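Local coordinates for ABC-type branched-chain amino acid transport systems periplasmic component-like protein (Thermomonospora curvata, PDB 4N03) that probably serves as the substrate-binding component of an ABC transporter, holding a fatty acid between the two lobes of a periplasmic-binding-protein fold, at residues P260-T265 with P269-G274. Numbering follows the deposited sequence.
Sequences PQLLAT and PALVEG
Leu271 reaches across from the short helix 268-271 and sets one methyl, CD1, against Leu262 of the 3-10 turn 260-263. Leu271 CD1 lies 3.6 Å from Leu262 CB and 3.9 Å from Leu262 CD1, so it rests on the root and one branch of a side chain that runs at about a right angle to its own. In Leu271, CG stands anti to the carbonyl carbon (chi1 -62°) and the chain is extended beyond it, which carries CD1 out to the turn. The stem of Leu271 has a second, looser neighbour: Leu263 CD2 is 4.2 Å from Leu271 CB. The same CD2 methyl of Leu263 meets Val272 CG1 at 3.9 Å, so one branch of Leu263 touches both of these consecutive residues.

No hydrogen bond joins 260-265 to 269-274; the contact is wholly apolar. Polar bonds instead shape the link between them. Leu262 O accepts from the backbone N of Thr265 and, at 2.7 Å, from Thr265 OG1, whose approach makes an angle of 135° at the carbonyl oxygen and is tilted 18° from the carbonyl plane. Thr265 OG1 also bonds to Ala267 N, capping a backbone N at the turn into helix 268-271. The threonine thus links the 3-10 turn 260-263 to the turn that leads into helix 268-271.

Both leucines also pack on helix 232-244, Leu262 on Ala236 and Leu271 on Ala239. This is local packing within the connection from strand 251-253 to its parallel neighbour 275-279, part of the alternating alpha/beta architecture of a lobe in the periplasmic binding protein fold of the leucine-binding protein family.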
loop_
_atom_site.group_PDB
_atom_site.type_symbol
_atom_site.label_atom_id
_atom_site.label_comp_id
_atom_site.label_asym_id
_atom_site.label_seq_id
_atom_site.Cartn_x
_atom_site.Cartn_y
_atom_site.Cartn_z
ATOM N N PRO A 260 1.755 10.921 -9.300
ATOM C CA PRO A 260 1.469 11.724 -10.471
ATOM C C PRO A 260 2.125 13.093 -10.485
ATOM O O PRO A 260 2.361 13.628 -11.565
ATOM C CB PRO A 260 -0.042 11.901 -10.415
ATOM C CG PRO A 260 -0.550 10.827 -9.559
ATOM C CD PRO A 260 0.535 10.537 -8.581
ATOM N N GLN A 261 2.543 13.583 -9.339
ATOM C CA GLN A 261 3.294 14.829 -9.299
ATOM C C GLN A 261 4.539 14.748 -10.181
ATOM O O GLN A 261 5.058 15.747 -10.674
ATOM C CB GLN A 261 3.743 15.151 -7.871
ATOM C CG GLN A 261 2.657 15.667 -6.967
ATOM C CD GLN A 261 1.660 14.655 -6.495
ATOM O OE1 GLN A 261 1.864 13.417 -6.628
ATOM N NE2 GLN A 261 0.621 15.138 -5.856
ATOM N N LEU A 262 5.123 13.544 -10.294
ATOM C CA LEU A 262 6.328 13.396 -11.092
ATOM C C LEU A 262 6.112 13.761 -12.573
ATOM O O LEU A 262 7.048 14.111 -13.272
ATOM C CB LEU A 262 6.857 11.970 -11.029
ATOM C CG LEU A 262 7.213 11.411 -9.663
ATOM C CD1 LEU A 262 7.695 9.960 -9.779
ATOM C CD2 LEU A 262 8.241 12.266 -8.937
ATOM N N LEU A 263 4.864 13.702 -13.034
ATOM C CA LEU A 263 4.559 14.042 -14.419
ATOM C C LEU A 263 4.662 15.528 -14.713
ATOM O O LEU A 263 4.826 15.886 -15.874
ATOM C CB LEU A 263 3.198 13.507 -14.831
ATOM C CG LEU A 263 3.028 12.002 -14.720
ATOM C CD1 LEU A 263 1.728 11.550 -15.277
ATOM C CD2 LEU A 263 4.153 11.224 -15.402
ATOM N N ALA A 264 4.697 16.345 -13.668
ATOM C CA ALA A 264 4.870 17.774 -13.788
ATOM C C ALA A 264 6.314 18.154 -13.667
ATOM O O ALA A 264 6.598 19.341 -13.559
ATOM C CB ALA A 264 4.029 18.499 -12.739
ATOM N N THR A 265 7.229 17.195 -13.762
ATOM C CA THR A 265 8.662 17.393 -13.712
ATOM C C THR A 265 9.293 16.864 -14.996
ATOM O O THR A 265 8.626 16.189 -15.779
ATOM C CB THR A 265 9.319 16.674 -12.516
ATOM O OG1 THR A 265 9.439 15.288 -12.811
ATOM C CG2 THR A 265 8.512 16.844 -11.230
ATOM N N PRO A 269 8.791 12.144 -19.436
ATOM C CA PRO A 269 9.002 11.267 -20.592
ATOM C C PRO A 269 9.600 9.900 -20.237
ATOM O O PRO A 269 9.381 8.935 -20.958
ATOM C CB PRO A 269 9.960 12.067 -21.512
ATOM C CG PRO A 269 10.067 13.376 -20.905
ATOM C CD PRO A 269 9.516 13.415 -19.558
ATOM N N ALA A 270 10.343 9.852 -19.142
ATOM C CA ALA A 270 10.927 8.590 -18.656
ATOM C C ALA A 270 9.971 7.776 -17.790
ATOM O O ALA A 270 10.336 6.651 -17.404
ATOM C CB ALA A 270 12.184 8.888 -17.867
ATOM N N LEU A 271 8.760 8.282 -17.579
ATOM C CA LEU A 271 7.768 7.569 -16.815
ATOM C C LEU A 271 6.599 7.106 -17.665
ATOM O O LEU A 271 5.953 6.115 -17.329
ATOM C CB LEU A 271 7.265 8.409 -15.634
ATOM C CG LEU A 271 8.375 8.740 -14.631
ATOM C CD1 LEU A 271 7.859 9.827 -13.714
ATOM C CD2 LEU A 271 8.864 7.485 -13.882
ATOM N N VAL A 272 6.285 7.790 -18.780
ATOM C CA VAL A 272 5.082 7.473 -19.566
ATOM C C VAL A 272 5.316 6.490 -20.695
ATOM O O VAL A 272 4.387 6.122 -21.406
ATOM C CB VAL A 272 4.369 8.734 -20.073
ATOM C CG1 VAL A 272 3.887 9.597 -18.911
ATOM C CG2 VAL A 272 5.232 9.486 -21.059
ATOM N N GLU A 273 6.558 6.042 -20.827
ATOM C CA GLU A 273 6.880 4.861 -21.634
ATOM C C GLU A 273 7.974 4.059 -20.962
ATOM O O GLU A 273 8.864 4.639 -20.391
ATOM C CB GLU A 273 7.319 5.196 -23.058
ATOM C CG GLU A 273 8.563 5.988 -23.174
ATOM C CD GLU A 273 9.060 6.148 -24.617
ATOM O OE1 GLU A 273 9.140 5.161 -25.372
ATOM O OE2 GLU A 273 9.448 7.275 -24.975
ATOM N N GLY A 274 7.857 2.743 -21.030
ATOM C CA GLY A 274 8.894 1.845 -20.522
ATOM C C GLY A 274 8.953 1.667 -19.031
ATOM O O GLY A 274 9.910 1.025 -18.568
#